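Carbonic anhydrase from Coccomyxa sp. probably catalyses the reversible hydration of carbon dioxide to hydrogencarbonate and a proton, using one zinc ion per subunit. Local coordinates of one contact, PDB 3UCJ (chain A, 1.85 Å), residues Leu43-Ala48 and Phe66-Val71, beside the matching contact of the related carbonic anhydrase from Sordaria macrospora, PDB 4O1K (chain B, 1.83 Å), residues Leu52-Ser57 and Phe75-Ile80. Structure 2 is superposed on structure 1 by the backbone atoms of these residues (RMSD 0.28 Å); each is numbered along its deposited sequence.

Structure 1 (3UCJ); sequences LYIGCA and FVQRNV. With ZN (zinc ion), chain C; AZM (5-acetamido-1,3,4-thiadiazole-2-sulfonamide), chain D.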
loop_
_atom_site.group_PDB
_atom_site.type_symbol
_atom_site.label_atom_id
_atom_site.label_comp_id
_atom_site.label_asym_id
_atom_site.label_seq_id
_atom_site.Cartn_x
_atom_site.Cartn_y
_atom_site.Cartn_z
ATOM N N LEU A 43 -1.893 -13.133 18.970
ATOM C CA LEU A 43 -1.326 -12.729 17.612
ATOM C C LEU A 43 0.166 -12.506 17.836
ATOM O O LEU A 43 0.514 -11.832 18.780
ATOM C CB LEU A 43 -1.972 -11.435 17.247
ATOM C CG LEU A 43 -1.272 -10.663 16.025
ATOM C CD1 LEU A 43 -1.386 -11.499 14.806
ATOM C CD2 LEU A 43 -1.987 -9.359 15.810
ATOM N N TYR A 44 1.031 -12.957 16.905
ATOM C CA TYR A 44 2.439 -12.661 17.005
ATOM C C TYR A 44 2.723 -11.890 15.675
ATOM O O TYR A 44 2.270 -12.306 14.615
ATOM C CB TYR A 44 3.204 -13.934 17.025
ATOM C CG TYR A 44 4.703 -13.885 16.749
ATOM C CD1 TYR A 44 5.629 -13.904 17.787
ATOM C CD2 TYR A 44 5.202 -13.883 15.410
ATOM C CE1 TYR A 44 7.013 -13.928 17.529
ATOM C CE2 TYR A 44 6.530 -13.911 15.165
ATOM C CZ TYR A 44 7.447 -13.925 16.208
ATOM O OH TYR A 44 8.783 -13.915 15.890
ATOM N N ILE A 45 3.454 -10.802 15.831
ATOM C CA ILE A 45 3.972 -9.985 14.673
ATOM C C ILE A 45 5.493 -10.049 14.860
ATOM O O ILE A 45 6.013 -9.572 15.940
ATOM C CB ILE A 45 3.553 -8.585 14.827
ATOM C CG1 ILE A 45 1.995 -8.458 14.769
ATOM C CG2 ILE A 45 4.194 -7.692 13.649
ATOM C CD1 ILE A 45 1.448 -7.119 15.229
ATOM N N GLY A 46 6.166 -10.648 13.885
ATOM C CA GLY A 46 7.606 -10.853 14.003
ATOM C C GLY A 46 8.251 -10.746 12.652
ATOM O O GLY A 46 7.581 -10.449 11.659
ATOM N N CYS A 47 9.548 -11.026 12.625
ATOM C CA CYS A 47 10.331 -10.896 11.376
ATOM C C CYS A 47 10.232 -12.143 10.491
ATOM O O CYS A 47 10.141 -13.267 11.048
ATOM C CB CYS A 47 11.841 -10.610 11.743
ATOM S SG CYS A 47 12.636 -10.152 10.220
ATOM N N ALA A 48 10.302 -11.988 9.152
ATOM C CA ALA A 48 10.235 -13.025 8.217
ATOM C C ALA A 48 11.535 -13.900 8.227
ATOM O O ALA A 48 11.557 -14.936 7.669
ATOM C CB ALA A 48 10.003 -12.433 6.796
ATOM N N PHE A 66 -1.742 -16.928 15.961
ATOM C CA PHE A 66 -1.981 -16.347 14.662
ATOM C C PHE A 66 -0.754 -15.493 14.349
ATOM O O PHE A 66 -0.282 -14.811 15.196
ATOM C CB PHE A 66 -3.205 -15.473 14.760
ATOM C CG PHE A 66 -3.889 -15.180 13.463
ATOM C CD1 PHE A 66 -4.975 -15.905 13.061
ATOM C CD2 PHE A 66 -3.506 -14.127 12.702
ATOM C CE1 PHE A 66 -5.631 -15.608 11.937
ATOM C CE2 PHE A 66 -4.154 -13.835 11.566
ATOM C CZ PHE A 66 -5.224 -14.567 11.174
ATOM N N VAL A 67 -0.272 -15.533 13.117
ATOM C CA VAL A 67 1.012 -14.954 12.785
ATOM C C VAL A 67 1.071 -14.008 11.576
ATOM O O VAL A 67 0.625 -14.339 10.535
ATOM C CB VAL A 67 2.035 -16.057 12.576
ATOM C CG1 VAL A 67 3.308 -15.498 12.083
ATOM C CG2 VAL A 67 2.243 -16.835 13.850
ATOM N N GLN A 68 1.626 -12.830 11.791
ATOM C CA GLN A 68 2.095 -11.949 10.744
ATOM C C GLN A 68 3.622 -11.915 10.777
ATOM O O GLN A 68 4.182 -11.692 11.799
ATOM C CB GLN A 68 1.535 -10.552 10.923
ATOM C CG GLN A 68 2.377 -9.427 10.396
ATOM C CD GLN A 68 2.231 -9.164 8.914
ATOM O OE1 GLN A 68 2.892 -8.328 8.384
ATOM N NE2 GLN A 68 1.351 -9.853 8.280
ATOM N N ARG A 69 4.273 -12.127 9.643
ATOM C CA ARG A 69 5.740 -12.031 9.672
ATOM C C ARG A 69 6.116 -11.262 8.406
ATOM O O ARG A 69 5.592 -11.538 7.349
ATOM C CB ARG A 69 6.371 -13.442 9.604
ATOM C CG ARG A 69 6.395 -14.077 11.040
ATOM C CD ARG A 69 6.903 -15.511 10.878
ATOM N NE ARG A 69 8.343 -15.588 10.495
ATOM C CZ ARG A 69 9.029 -16.715 10.445
ATOM N NH1 ARG A 69 8.456 -17.917 10.705
ATOM N NH2 ARG A 69 10.268 -16.663 10.069
ATOM N N ASN A 70 6.909 -10.216 8.616
ATOM C CA ASN A 70 7.370 -9.403 7.451
ATOM C C ASN A 70 8.811 -8.980 7.720
ATOM O O ASN A 70 9.335 -9.186 8.826
ATOM C CB ASN A 70 6.416 -8.167 7.277
ATOM C CG ASN A 70 6.479 -7.193 8.474
ATOM O OD1 ASN A 70 7.531 -6.627 8.830
ATOM N ND2 ASN A 70 5.316 -6.933 9.071
ATOM N N VAL A 71 9.455 -8.411 6.711
ATOM C CA VAL A 71 10.861 -7.973 6.922
ATOM C C VAL A 71 10.999 -6.857 7.932
ATOM O O VAL A 71 10.491 -5.716 7.768
ATOM C CB VAL A 71 11.470 -7.558 5.495
ATOM C CG1 VAL A 71 12.768 -6.700 5.730
ATOM C CG2 VAL A 71 11.607 -8.785 4.576
HETATM ZN ZN ZN C . 14.883 -9.726 10.810
HETATM C C1 AZM D . 16.874 -9.440 6.830
HETATM C C2 AZM D . 17.900 -7.890 5.287
HETATM C C3 AZM D . 17.565 -5.983 3.893
HETATM C C4 AZM D . 18.054 -5.197 2.691
HETATM N N1 AZM D . 16.063 -10.240 9.360
HETATM N N2 AZM D . 18.802 -8.707 5.927
HETATM N N3 AZM D . 18.185 -9.679 6.876
HETATM N N4 AZM D . 18.409 -6.840 4.471
HETATM O O1 AZM D . 15.632 -11.677 7.357
HETATM O O2 AZM D . 14.573 -9.535 7.671
HETATM O O3 AZM D . 16.396 -5.872 4.350
HETATM S S1 AZM D . 15.792 -10.398 7.810
HETATM S S2 AZM D . 16.278 -8.207 5.694
#

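Structure 2 (4O1K); sequences LWIGCS and FVHRNI. With ZN (zinc ion), chain E.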
loop_
_atom_site.group_PDB
_atom_site.type_symbol
_atom_site.label_atom_id
_atom_site.label_comp_id
_atom_site.label_asym_id
_atom_site.label_seq_id
_atom_site.Cartn_x
_atom_site.Cartn_y
_atom_site.Cartn_z
ATOM N N LEU B 52 -1.897 -12.827 18.917
ATOM C CA LEU B 52 -1.431 -12.330 17.626
ATOM C C LEU B 52 0.084 -12.112 17.748
ATOM O O LEU B 52 0.548 -11.417 18.642
ATOM C CB LEU B 52 -2.098 -10.994 17.271
ATOM C CG LEU B 52 -1.478 -10.241 16.090
ATOM C CD1 LEU B 52 -1.522 -11.069 14.796
ATOM C CD2 LEU B 52 -2.150 -8.885 15.863
ATOM N N TRP B 53 0.853 -12.742 16.875
ATOM C CA TRP B 53 2.308 -12.651 16.921
ATOM C C TRP B 53 2.745 -11.921 15.675
ATOM O O TRP B 53 2.455 -12.366 14.560
ATOM C CB TRP B 53 2.891 -14.058 16.887
ATOM C CG TRP B 53 4.372 -14.124 16.993
ATOM C CD1 TRP B 53 5.295 -13.960 15.993
ATOM C CD2 TRP B 53 5.107 -14.425 18.182
ATOM N NE1 TRP B 53 6.581 -14.123 16.518
ATOM C CE2 TRP B 53 6.479 -14.398 17.857
ATOM C CE3 TRP B 53 4.730 -14.704 19.501
ATOM C CZ2 TRP B 53 7.477 -14.654 18.812
ATOM C CZ3 TRP B 53 5.719 -14.944 20.438
ATOM C CH2 TRP B 53 7.067 -14.925 20.090
ATOM N N ILE B 54 3.459 -10.821 15.850
ATOM C CA ILE B 54 4.015 -10.074 14.715
ATOM C C ILE B 54 5.526 -10.227 14.776
ATOM O O ILE B 54 6.183 -9.684 15.672
ATOM C CB ILE B 54 3.646 -8.574 14.787
ATOM C CG1 ILE B 54 2.118 -8.441 14.827
ATOM C CG2 ILE B 54 4.205 -7.823 13.559
ATOM C CD1 ILE B 54 1.613 -6.994 15.041
ATOM N N GLY B 55 6.079 -11.002 13.851
ATOM C CA GLY B 55 7.507 -11.301 13.911
ATOM C C GLY B 55 8.204 -11.022 12.599
ATOM O O GLY B 55 7.593 -10.519 11.654
ATOM N N CYS B 56 9.492 -11.340 12.520
ATOM C CA CYS B 56 10.252 -10.999 11.302
ATOM C C CYS B 56 10.401 -12.170 10.331
ATOM O O CYS B 56 10.562 -13.335 10.747
ATOM C CB CYS B 56 11.609 -10.426 11.670
ATOM S SG CYS B 56 12.591 -9.981 10.195
ATOM N N SER B 57 10.357 -11.868 9.036
ATOM C CA SER B 57 10.472 -12.889 8.009
ATOM C C SER B 57 11.834 -13.593 8.029
ATOM O O SER B 57 11.949 -14.709 7.525
ATOM C CB SER B 57 10.234 -12.283 6.639
ATOM O OG SER B 57 8.877 -11.876 6.522
ATOM N N PHE B 75 -1.815 -16.692 16.050
ATOM C CA PHE B 75 -2.137 -16.200 14.738
ATOM C C PHE B 75 -0.907 -15.406 14.374
ATOM O O PHE B 75 -0.533 -14.537 15.139
ATOM C CB PHE B 75 -3.291 -15.260 14.945
ATOM C CG PHE B 75 -3.969 -14.883 13.714
ATOM C CD1 PHE B 75 -4.759 -15.797 13.046
ATOM C CD2 PHE B 75 -3.855 -13.601 13.224
ATOM C CE1 PHE B 75 -5.406 -15.435 11.885
ATOM C CE2 PHE B 75 -4.512 -13.245 12.071
ATOM C CZ PHE B 75 -5.279 -14.159 11.396
ATOM N N VAL B 76 -0.275 -15.667 13.221
ATOM C CA VAL B 76 1.072 -15.146 12.980
ATOM C C VAL B 76 1.166 -14.257 11.727
ATOM O O VAL B 76 0.717 -14.644 10.638
ATOM C CB VAL B 76 2.082 -16.324 12.828
ATOM C CG1 VAL B 76 3.473 -15.830 12.446
ATOM C CG2 VAL B 76 2.183 -17.107 14.114
ATOM N N HIS B 77 1.719 -13.069 11.900
ATOM C CA HIS B 77 2.103 -12.227 10.769
ATOM C C HIS B 77 3.619 -12.110 10.803
ATOM O O HIS B 77 4.178 -11.842 11.837
ATOM C CB HIS B 77 1.450 -10.837 10.863
ATOM C CG HIS B 77 1.936 -9.885 9.815
ATOM N ND1 HIS B 77 1.524 -9.956 8.503
ATOM C CD2 HIS B 77 2.818 -8.860 9.874
ATOM C CE1 HIS B 77 2.130 -9.017 7.795
ATOM N NE2 HIS B 77 2.924 -8.342 8.603
ATOM N N ARG B 78 4.285 -12.304 9.668
ATOM C CA ARG B 78 5.733 -12.101 9.644
ATOM C C ARG B 78 6.077 -11.242 8.455
ATOM O O ARG B 78 5.607 -11.524 7.326
ATOM C CB ARG B 78 6.472 -13.448 9.536
ATOM C CG ARG B 78 6.682 -14.104 10.891
ATOM C CD ARG B 78 7.170 -15.562 10.792
ATOM N NE ARG B 78 8.593 -15.650 10.481
ATOM C CZ ARG B 78 9.253 -16.809 10.373
ATOM N NH1 ARG B 78 8.604 -17.952 10.564
ATOM N NH2 ARG B 78 10.553 -16.835 10.086
ATOM N N ASN B 79 6.878 -10.202 8.701
ATOM C CA ASN B 79 7.282 -9.308 7.595
ATOM C C ASN B 79 8.712 -8.868 7.818
ATOM O O ASN B 79 9.282 -9.215 8.831
ATOM C CB ASN B 79 6.337 -8.102 7.454
ATOM C CG ASN B 79 6.361 -7.178 8.644
ATOM O OD1 ASN B 79 7.410 -6.820 9.165
ATOM N ND2 ASN B 79 5.169 -6.722 9.050
ATOM N N ILE B 80 9.311 -8.143 6.882
ATOM C CA ILE B 80 10.719 -7.773 7.064
ATOM C C ILE B 80 10.844 -6.762 8.212
ATOM O O ILE B 80 10.308 -5.645 8.154
ATOM C CB ILE B 80 11.331 -7.206 5.772
ATOM C CG1 ILE B 80 11.508 -8.317 4.731
ATOM C CG2 ILE B 80 12.696 -6.582 6.069
ATOM C CD1 ILE B 80 11.692 -7.762 3.298
HETATM ZN ZN ZN E . 14.754 -9.896 10.984
#

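Structure 1 (3UCJ)
Tyr-44 and Gln-68 meet backbone to backbone: Gln-68 N bonds to Tyr-44 O at 2.9 Å. Their strands, 43-47 and 66-70, are parallel neighbours in a beta-alpha-beta unit of the beta-class carbonic anhydrase sheet. The contact is buried, so it has no solvent side. Packing is tight along the strands. Tyr-44 CB lies 4.4 Å from Val-67 CG2, and the ring leans over Gly-46, which has no side chain there. Arg-69 bends at chi3 (69°) and turns NE to Cys-47 O, 3.0 Å away. On the other face Ile-45 CG2 touches Gln-68 CG at 4.1 Å. Gln-68 OE1 accepts Asn-70 ND2 in the amide plane, on a lone pair, at 2.9 Å and 174°. Asn-81 of the second subunit also bonds to this oxygen. Ala-48 CB rests 3.9 Å from Asn-70 O. The far end is looser across the strands. Val-71 points away, and its CG1 meets acetazolamide S2 at 3.8 Å. Cys-47 SG binds zinc at 2.4 Å, with His-103, Cys-106 and the inhibitor's N1 completing the site.

Structure 2 (4O1K)
Trp-53 and His-77 meet backbone to backbone: His-77 N bonds to Trp-53 O at 2.8 Å. All twelve residues are buried, and packing is tight along the strands. Trp-53 CB lies 4.2 Å from Val-76 CG2, and the indole leans over Gly-55, which has no side chain there. Arg-78 bends at chi3 (78°) and turns NE to Cys-56 O, 3.1 Å away. On the other face Ile-54 CG2 touches His-77 CD2 at 4.1 Å. His-77 NE2 accepts Asn-79 ND2 near the ring plane at 2.8 Å and 146°. The other ring nitrogen, ND1, has a weak hydrogen bond to Arg-78 O of the second subunit. The imidazole thus has a partner at each nitrogen, the one at ND1 weakly bonded. Ser-57 CB rests 3.9 Å from Asn-79 O, and its OG bonds to Val-76 O of the second subunit, tying the subunits together. The far end is looser across the strands. Ile-80 sits at the zinc end of the contact, but its side chain points away from the other strand. Cys-56 SG binds zinc at 2.3 Å, with Asp-58, His-112 and Cys-115 completing the site.

What differs
Backbone bonds between the strands recur, among them Gln-68(A) N to Tyr-44(A) O and His-77(B) N to Trp-53(B) O. The bond from Arg-69(A) NE to Cys-47(A) O also recurs, from Arg-78(B) NE to Cys-56(B) O. The link from Asn-70(A) ND2 to Gln-68(A) OE1 is replaced by one from Asn-79(B) ND2 to His-77(B) NE2. These two acceptor atoms are only 0.2 Å apart after superposition, so an amide oxygen and a ring nitrogen serve the matching asparagine, whose side chain keeps its place. Near NE2 of Gln-68(A) stands a carbon, CE1 of His-77(B), 1.2 Å apart. Ser-57(B) adds OG, which has no counterpart in Ala-48(A). In structure 2 it bonds to the backbone O of Val-76 of a second subunit and may strengthen that interface. The CB atoms coincide, and both rest near the O of the matching asparagine, Asn-70(A) or Asn-79(B).

In the packing, Trp-53(B) brings CE3, CZ2, CZ3 and CH2 beyond the ring of Tyr-44(A), while the tyrosine OH has no counterpart. CD2 of Tyr-44(A) and CD1 of Trp-53(B) fall 0.6 Å apart, and both side chains still touch the matching glycine and valine. Ile-80(B) covers both branches of Val-71(A) and extends one by CD1. Zinc is bound in both. Acetazolamide is in structure 1 alone, touching Cys-47(A) and Val-71(A). In structure 2 protein atoms from outside the segments reach into part of its place.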